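Long-range contacts in type I site-specific restriction-modification system, R (Restriction) subunit (Vibrio vulnificus, PDB 3H1T), which is a putative HsdR subunit, here a fragment with both helicase-type motor domains, and probably binds ATP and DNA to drive DNA translocation and restriction: residues T511-P516 / V537-R542; G260-K265 / S274-F279. All blocks are in the same frame, centred on the assembly; numbering follows the deposited sequence.

Interaction 1: T511-P516 / V537-R542; sequences TGVDAP and VGRGTR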
ATOM      1  N   THR A 511     -11.988  -2.316  -8.605  1.00 57.78           N
ATOM      2  CA  THR A 511     -11.250  -1.132  -8.144  1.00 58.53           C
ATOM      3  C   THR A 511     -12.272  -0.040  -7.828  1.00 60.03           C
ATOM      4  O   THR A 511     -11.908   1.105  -7.579  1.00 61.59           O
ATOM      5  CB  THR A 511     -10.299  -0.529  -9.202  1.00 54.96           C
ATOM      6  OG1 THR A 511     -11.065   0.025 -10.280  1.00 55.90           O
ATOM      7  CG2 THR A 511      -9.349  -1.568  -9.725  1.00 53.73           C
ATOM      8  N   GLY A 512     -13.548  -0.407  -7.840  1.00 62.30           N
ATOM      9  CA  GLY A 512     -14.602   0.546  -7.573  1.00 63.70           C
ATOM     10  C   GLY A 512     -14.939   0.833  -6.115  1.00 63.82           C
ATOM     11  O   GLY A 512     -15.369   1.945  -5.800  1.00 64.44           O
ATOM     12  N   VAL A 513     -14.740  -0.131  -5.221  1.00 61.94           N
ATOM     13  CA  VAL A 513     -15.082   0.038  -3.812  1.00 62.76           C
ATOM     14  C   VAL A 513     -13.986   0.434  -2.846  1.00 62.52           C
ATOM     15  O   VAL A 513     -12.868  -0.067  -2.900  1.00 63.42           O
ATOM     16  CB  VAL A 513     -15.663  -1.251  -3.198  1.00 66.92           C
ATOM     17  CG1 VAL A 513     -16.968  -0.931  -2.497  1.00 67.16           C
ATOM     18  CG2 VAL A 513     -15.826  -2.325  -4.261  1.00 67.85           C
ATOM     19  N   ASP A 514     -14.327   1.332  -1.935  1.00 59.56           N
ATOM     20  CA  ASP A 514     -13.426   1.738  -0.877  1.00 56.68           C
ATOM     21  C   ASP A 514     -14.294   1.632   0.353  1.00 54.61           C
ATOM     22  O   ASP A 514     -14.879   2.617   0.790  1.00 55.14           O
ATOM     23  CB  ASP A 514     -12.916   3.170  -1.028  1.00 70.59           C
ATOM     24  CG  ASP A 514     -11.987   3.565   0.123  1.00 72.93           C
ATOM     25  OD1 ASP A 514     -11.195   2.706   0.573  1.00 74.01           O
ATOM     26  OD2 ASP A 514     -12.044   4.728   0.583  1.00 75.32           O
ATOM     27  N   ALA A 515     -14.391   0.426   0.901  1.00 39.13           N
ATOM     28  CA  ALA A 515     -15.208   0.184   2.078  1.00 35.79           C
ATOM     29  C   ALA A 515     -14.378  -0.549   3.125  1.00 34.59           C
ATOM     30  O   ALA A 515     -14.243  -1.773   3.076  1.00 33.48           O
ATOM     31  CB  ALA A 515     -16.404  -0.646   1.700  1.00 39.39           C
ATOM     32  N   PRO A 516     -13.802   0.192   4.086  1.00 45.81           N
ATOM     33  CA  PRO A 516     -12.983  -0.435   5.126  1.00 44.41           C
ATOM     34  C   PRO A 516     -13.640  -1.512   6.010  1.00 43.27           C
ATOM     35  O   PRO A 516     -12.981  -2.469   6.397  1.00 43.73           O
ATOM     36  CB  PRO A 516     -12.475   0.767   5.928  1.00 37.31           C
ATOM     37  CG  PRO A 516     -13.553   1.798   5.724  1.00 38.32           C
ATOM     38  CD  PRO A 516     -13.797   1.655   4.240  1.00 37.93           C
ATOM     39  N   VAL A 537      -8.979  -9.146  -3.842  1.00 25.84           N
ATOM     40  CA  VAL A 537      -8.535  -9.403  -2.473  1.00 22.44           C
ATOM     41  C   VAL A 537      -8.283  -8.108  -1.682  1.00 22.83           C
ATOM     42  O   VAL A 537      -8.476  -8.059  -0.466  1.00 20.63           O
ATOM     43  CB  VAL A 537      -7.254 -10.291  -2.484  1.00 20.15           C
ATOM     44  CG1 VAL A 537      -6.701 -10.462  -1.087  1.00 18.94           C
ATOM     45  CG2 VAL A 537      -7.593 -11.654  -3.054  1.00 19.39           C
ATOM     46  N   GLY A 538      -7.879  -7.052  -2.387  1.00 25.27           N
ATOM     47  CA  GLY A 538      -7.628  -5.778  -1.745  1.00 26.03           C
ATOM     48  C   GLY A 538      -8.890  -5.039  -1.336  1.00 29.15           C
ATOM     49  O   GLY A 538      -8.820  -3.924  -0.812  1.00 29.58           O
ATOM     50  N   ARG A 539     -10.050  -5.634  -1.581  1.00 27.99           N
ATOM     51  CA  ARG A 539     -11.290  -4.985  -1.194  1.00 28.34           C
ATOM     52  C   ARG A 539     -11.464  -5.101   0.308  1.00 27.66           C
ATOM     53  O   ARG A 539     -12.168  -4.299   0.934  1.00 26.54           O
ATOM     54  CB  ARG A 539     -12.505  -5.635  -1.866  1.00 31.14           C
ATOM     55  CG  ARG A 539     -12.671  -5.331  -3.344  1.00 33.98           C
ATOM     56  CD  ARG A 539     -12.394  -3.868  -3.632  1.00 37.12           C
ATOM     57  NE  ARG A 539     -11.031  -3.689  -4.126  1.00 38.75           N
ATOM     58  CZ  ARG A 539     -10.415  -2.517  -4.236  1.00 39.05           C
ATOM     59  NH1 ARG A 539     -11.032  -1.400  -3.886  1.00 37.26           N
ATOM     60  NH2 ARG A 539      -9.175  -2.463  -4.703  1.00 38.73           N
ATOM     61  N   GLY A 540     -10.827  -6.110   0.889  1.00 24.55           N
ATOM     62  CA  GLY A 540     -10.966  -6.308   2.317  1.00 21.15           C
ATOM     63  C   GLY A 540      -9.756  -6.109   3.202  1.00 21.39           C
ATOM     64  O   GLY A 540      -9.877  -6.271   4.408  1.00 22.55           O
ATOM     65  N   THR A 541      -8.609  -5.740   2.637  1.00 21.86           N
ATOM     66  CA  THR A 541      -7.391  -5.573   3.432  1.00 23.16           C
ATOM     67  C   THR A 541      -7.291  -4.310   4.274  1.00 27.30           C
ATOM     68  O   THR A 541      -6.350  -4.154   5.047  1.00 26.85           O
ATOM     69  CB  THR A 541      -6.127  -5.618   2.554  1.00 19.09           C
ATOM     70  OG1 THR A 541      -6.195  -4.559   1.591  1.00 19.48           O
ATOM     71  CG2 THR A 541      -6.009  -6.967   1.831  1.00 15.79           C
ATOM     72  N   ARG A 542      -8.239  -3.397   4.116  1.00 34.26           N
ATOM     73  CA  ARG A 542      -8.223  -2.155   4.876  1.00 39.08           C
ATOM     74  C   ARG A 542      -8.602  -2.400   6.349  1.00 41.24           C
ATOM     75  O   ARG A 542      -9.512  -3.176   6.643  1.00 42.96           O
ATOM     76  CB  ARG A 542      -9.199  -1.176   4.223  1.00 52.31           C
ATOM     77  CG  ARG A 542      -8.952   0.276   4.545  1.00 58.04           C
ATOM     78  CD  ARG A 542      -8.105   0.934   3.472  1.00 64.93           C
ATOM     79  NE  ARG A 542      -8.505   2.320   3.233  1.00 67.60           N
ATOM     80  CZ  ARG A 542      -8.396   3.295   4.131  1.00 70.27           C
ATOM     81  NH1 ARG A 542      -7.897   3.044   5.336  1.00 71.75           N
ATOM     82  NH2 ARG A 542      -8.786   4.526   3.823  1.00 70.82           N
TER
HETATM   83  O   HOH W   1     -11.457  -3.276   3.354  1.00 29.47           O
HETATM   84  O   HOH W   2     -12.975  -1.844   0.006  1.00 34.31           O

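Interaction 2: G260-K265 / S274-F279; sequences GDARHK and SREIYF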
ATOM      1  N   GLY A 260      -4.067  24.531  -3.676  1.00 76.90           N
ATOM      2  CA  GLY A 260      -5.059  25.517  -4.045  1.00 77.04           C
ATOM      3  C   GLY A 260      -4.689  26.657  -4.969  1.00 77.83           C
ATOM      4  O   GLY A 260      -3.794  27.465  -4.688  1.00 78.20           O
ATOM      5  N   ASP A 261      -5.399  26.704  -6.092  1.00 70.01           N
ATOM      6  CA  ASP A 261      -5.245  27.749  -7.093  1.00 69.62           C
ATOM      7  C   ASP A 261      -4.020  27.569  -7.943  1.00 69.81           C
ATOM      8  O   ASP A 261      -3.784  28.329  -8.894  1.00 69.13           O
ATOM      9  CB  ASP A 261      -5.262  29.107  -6.407  1.00 77.31           C
ATOM     10  CG  ASP A 261      -6.591  29.372  -5.706  1.00 78.33           C
ATOM     11  OD1 ASP A 261      -7.080  28.463  -4.989  1.00 77.04           O
ATOM     12  OD2 ASP A 261      -7.149  30.491  -5.883  1.00 78.75           O
ATOM     13  N   ALA A 262      -3.228  26.567  -7.590  1.00 78.50           N
ATOM     14  CA  ALA A 262      -2.073  26.194  -8.384  1.00 78.07           C
ATOM     15  C   ALA A 262      -2.712  24.984  -9.079  1.00 77.43           C
ATOM     16  O   ALA A 262      -2.316  24.543 -10.158  1.00 77.81           O
ATOM     17  CB  ALA A 262      -0.932  25.767  -7.467  1.00 62.58           C
ATOM     18  N   ARG A 263      -3.757  24.506  -8.409  1.00 65.34           N
ATOM     19  CA  ARG A 263      -4.577  23.370  -8.790  1.00 65.22           C
ATOM     20  C   ARG A 263      -5.506  23.633  -9.971  1.00 66.69           C
ATOM     21  O   ARG A 263      -6.047  24.733 -10.124  1.00 67.47           O
ATOM     22  CB  ARG A 263      -5.439  22.939  -7.599  1.00 61.62           C
ATOM     23  CG  ARG A 263      -4.681  22.303  -6.434  1.00 60.52           C
ATOM     24  CD  ARG A 263      -5.677  21.821  -5.384  1.00 61.94           C
ATOM     25  NE  ARG A 263      -6.372  22.920  -4.713  1.00 64.42           N
ATOM     26  CZ  ARG A 263      -7.399  22.756  -3.880  1.00 65.69           C
ATOM     27  NH1 ARG A 263      -7.859  21.537  -3.614  1.00 67.29           N
ATOM     28  NH2 ARG A 263      -7.968  23.809  -3.306  1.00 65.88           N
ATOM     29  N   HIS A 264      -5.688  22.604 -10.794  1.00 71.03           N
ATOM     30  CA  HIS A 264      -6.562  22.688 -11.945  1.00 71.14           C
ATOM     31  C   HIS A 264      -6.957  21.311 -12.475  1.00 70.59           C
ATOM     32  O   HIS A 264      -6.101  20.493 -12.814  1.00 70.86           O
ATOM     33  CB  HIS A 264      -5.905  23.474 -13.083  1.00 74.97           C
ATOM     34  CG  HIS A 264      -6.819  23.681 -14.245  1.00 75.97           C
ATOM     35  ND1 HIS A 264      -7.958  24.451 -14.160  1.00 75.51           N
ATOM     36  CD2 HIS A 264      -6.812  23.154 -15.493  1.00 76.67           C
ATOM     37  CE1 HIS A 264      -8.615  24.390 -15.304  1.00 75.49           C
ATOM     38  NE2 HIS A 264      -7.942  23.610 -16.130  1.00 75.74           N
ATOM     39  N   LYS A 265      -8.252  21.047 -12.551  1.00 54.07           N
ATOM     40  CA  LYS A 265      -8.689  19.774 -13.084  1.00 53.87           C
ATOM     41  C   LYS A 265      -8.982  20.018 -14.555  1.00 53.69           C
ATOM     42  O   LYS A 265      -9.533  21.056 -14.930  1.00 52.77           O
ATOM     43  CB  LYS A 265      -9.953  19.269 -12.375  1.00 69.60           C
ATOM     44  CG  LYS A 265     -10.097  17.757 -12.434  1.00 71.08           C
ATOM     45  CD  LYS A 265     -11.556  17.329 -12.464  1.00 72.02           C
ATOM     46  CE  LYS A 265     -12.327  17.737 -11.214  1.00 72.46           C
ATOM     47  NZ  LYS A 265     -13.778  17.397 -11.356  1.00 72.99           N
ATOM     48  N   SER A 274      -2.354  28.036 -17.562  1.00 79.81           N
ATOM     49  CA  SER A 274      -1.857  29.023 -16.613  1.00 79.91           C
ATOM     50  C   SER A 274      -1.624  28.472 -15.199  1.00 79.52           C
ATOM     51  O   SER A 274      -0.881  29.073 -14.417  1.00 78.77           O
ATOM     52  CB  SER A 274      -2.804  30.228 -16.562  1.00 72.64           C
ATOM     53  OG  SER A 274      -4.009  29.906 -15.893  1.00 74.49           O
ATOM     54  N   ARG A 275      -2.245  27.337 -14.870  1.00 67.21           N
ATOM     55  CA  ARG A 275      -2.082  26.729 -13.542  1.00 66.26           C
ATOM     56  C   ARG A 275      -0.739  25.997 -13.366  1.00 65.04           C
ATOM     57  O   ARG A 275       0.113  26.034 -14.260  1.00 64.76           O
ATOM     58  CB  ARG A 275      -3.247  25.768 -13.255  1.00 90.32           C
ATOM     59  CG  ARG A 275      -4.558  26.473 -12.930  1.00 92.58           C
ATOM     60  CD  ARG A 275      -4.639  26.826 -11.447  1.00 95.58           C
ATOM     61  NE  ARG A 275      -5.783  27.678 -11.114  1.00 97.78           N
ATOM     62  CZ  ARG A 275      -5.834  28.985 -11.360  1.00 99.04           C
ATOM     63  NH1 ARG A 275      -4.803  29.588 -11.945  1.00 99.89           N
ATOM     64  NH2 ARG A 275      -6.905  29.695 -11.016  1.00 99.27           N
ATOM     65  N   GLU A 276      -0.553  25.337 -12.217  1.00 75.69           N
ATOM     66  CA  GLU A 276       0.700  24.614 -11.931  1.00 74.29           C
ATOM     67  C   GLU A 276       0.530  23.129 -11.597  1.00 72.34           C
ATOM     68  O   GLU A 276       1.348  22.299 -12.000  1.00 72.89           O
ATOM     69  CB  GLU A 276       1.449  25.278 -10.778  1.00 73.72           C
ATOM     70  CG  GLU A 276       1.192  26.765 -10.661  1.00 75.42           C
ATOM     71  CD  GLU A 276       2.372  27.494 -10.071  1.00 76.53           C
ATOM     72  OE1 GLU A 276       3.493  26.962 -10.217  1.00 78.26           O
ATOM     73  OE2 GLU A 276       2.189  28.588  -9.488  1.00 76.09           O
ATOM     74  N   ILE A 277      -0.506  22.793 -10.837  1.00 51.56           N
ATOM     75  CA  ILE A 277      -0.763  21.399 -10.485  1.00 49.92           C
ATOM     76  C   ILE A 277      -2.055  20.908 -11.134  1.00 49.29           C
ATOM     77  O   ILE A 277      -3.151  21.332 -10.754  1.00 47.69           O
ATOM     78  CB  ILE A 277      -0.861  21.208  -8.943  1.00 50.84           C
ATOM     79  CG1 ILE A 277       0.544  21.120  -8.335  1.00 51.70           C
ATOM     80  CG2 ILE A 277      -1.644  19.945  -8.614  1.00 47.24           C
ATOM     81  CD1 ILE A 277       1.340  22.414  -8.412  1.00 53.67           C
ATOM     82  N   TYR A 278      -1.913  20.000 -12.098  1.00 61.08           N
ATOM     83  CA  TYR A 278      -3.055  19.452 -12.837  1.00 61.47           C
ATOM     84  C   TYR A 278      -3.496  18.028 -12.494  1.00 61.28           C
ATOM     85  O   TYR A 278      -2.672  17.170 -12.165  1.00 61.20           O
ATOM     86  CB  TYR A 278      -2.771  19.499 -14.337  1.00 67.73           C
ATOM     87  CG  TYR A 278      -2.534  20.888 -14.872  1.00 68.41           C
ATOM     88  CD1 TYR A 278      -1.327  21.547 -14.645  1.00 68.43           C
ATOM     89  CD2 TYR A 278      -3.507  21.534 -15.632  1.00 69.56           C
ATOM     90  CE1 TYR A 278      -1.092  22.816 -15.171  1.00 69.11           C
ATOM     91  CE2 TYR A 278      -3.286  22.809 -16.159  1.00 70.31           C
ATOM     92  CZ  TYR A 278      -2.076  23.439 -15.929  1.00 69.36           C
ATOM     93  OH  TYR A 278      -1.850  24.684 -16.481  1.00 70.85           O
ATOM     94  N   PHE A 279      -4.802  17.788 -12.586  1.00 51.24           N
ATOM     95  CA  PHE A 279      -5.378  16.473 -12.323  1.00 51.20           C
ATOM     96  C   PHE A 279      -6.190  16.120 -13.563  1.00 52.03           C
ATOM     97  O   PHE A 279      -6.779  17.000 -14.189  1.00 51.91           O
ATOM     98  CB  PHE A 279      -6.317  16.510 -11.113  1.00 64.24           C
ATOM     99  CG  PHE A 279      -5.691  17.071  -9.865  1.00 65.75           C
ATOM    100  CD1 PHE A 279      -5.676  18.444  -9.630  1.00 65.64           C
ATOM    101  CD2 PHE A 279      -5.124  16.221  -8.918  1.00 66.04           C
ATOM    102  CE1 PHE A 279      -5.108  18.968  -8.458  1.00 67.21           C
ATOM    103  CE2 PHE A 279      -4.554  16.725  -7.746  1.00 66.55           C
ATOM    104  CZ  PHE A 279      -4.544  18.105  -7.513  1.00 67.25           C
TER

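Interaction 1: T511-P516 / V537-R542
Arg539 reaches across to Val513 with the end of a doubly bent side chain. The bend at chi2 (-42°) lays CD on Val513 CG2, 3.8 Å away, and a second bend at chi3 swings NE off the line of the chain. The guanidinium presents an edge to the Val513 carbonyl. Arg539 NH1 donates to Val513 O at a modelled 2.5 Å, too short to trust in detail and bent to 125° at the hydrogen. NE of the same group is held by Gln535 O near the end of helix 530-537, and Thr511 CA sits over one guanidinium face, 4.1 Å above its plane and toward the rim.

Arg542 behaves differently. With CG anti to the backbone N, its aliphatic part lies against the proline ring, Arg542 CG 3.8 Å from Pro516 CB. Its NE makes a long salt bridge to Asp514 OD1 at 3.8 Å, the carboxylate and guanidinium planes only 23° apart. Between the backbones, water 2 accepts from Ala515 N (2.8 Å) and donates to Arg539 O. Lys549 NZ bonds both Pro516 O and Arg542 O, tying the two loops together further along.

Thr-Gly-Val-Asp-Ala-Pro and Gln-x-x-Gly-Arg-x-x-Arg are the signatures of motifs V and VI of superfamily 2 helicases, packed together in the second RecA-like domain.

Interaction 2: G260-K265 / S274-F279
Ala262 O is gripped by two successive backbone N-H groups, those of Glu276 and Ile277. The Glu276 N bond (2.8 Å) arrives in the carbonyl plane on a lone pair, whereas Ile277 N, at 2.6 Å from the same oxygen, comes from 46° above that plane. Beyond it the two strands run parallel: Ile277 O takes a weak bond from His264 N, and Phe279 N donates to His264 O at 3.0 Å.

On the face bearing His264 and Tyr278, the imidazole and phenol meet obliquely. His264 CD2 touches Tyr278 CE2 at 3.6 Å, with the ring planes 82° apart; the Tyr278 hydroxyl is bonded to Val272 O in the connecting loop. Arg275 crosses the histidine at about a right angle, its CG modelled 3.3 Å from His264 CB, a closeness best treated as doubtful since the next carbon clashes with the backbone.

The other face carries Arg263, Lys265, Ile277 and Phe279. Phe279, with chi1 at -54° setting CG beside its own backbone N, turns a ring edge to the arginine, CE1 lying 3.9 Å from Arg263 CG, and it also meets Phe256 edge-to-face. Just before the strands, Ala262 CB rests on Glu276 CG at 4.0 Å, and Trp223 of helix 211-224 packs on both Ala262 and Ile277.

A short outermost strand, 263-265, thus closes one side of the parallel sheet of the first RecA-like helicase domain, joined to its neighbour 277-281 by a short loop with no helix in its modelled part.

The two contacts belong to different RecA-like domains of the motor: interaction 2 to the first, interaction 1 to the second. Their centres are 29 Å apart and their nearest atoms about 16 Å, without touching. Interaction 1 faces the cleft between the domains, where ATP is bound in related helicases: Arg539 touches Thr207, which lies in the Ala-Thr-Gly-Thr-Gly-Lys-Thr P-loop of the first domain. Interaction 2 sits at the far side of that domain's sheet, four strands lying between 263-265 and strand 200-205, which leads into the P-loop. One contact therefore probably borders the nucleotide site, while the other completes the sheet edge away from it.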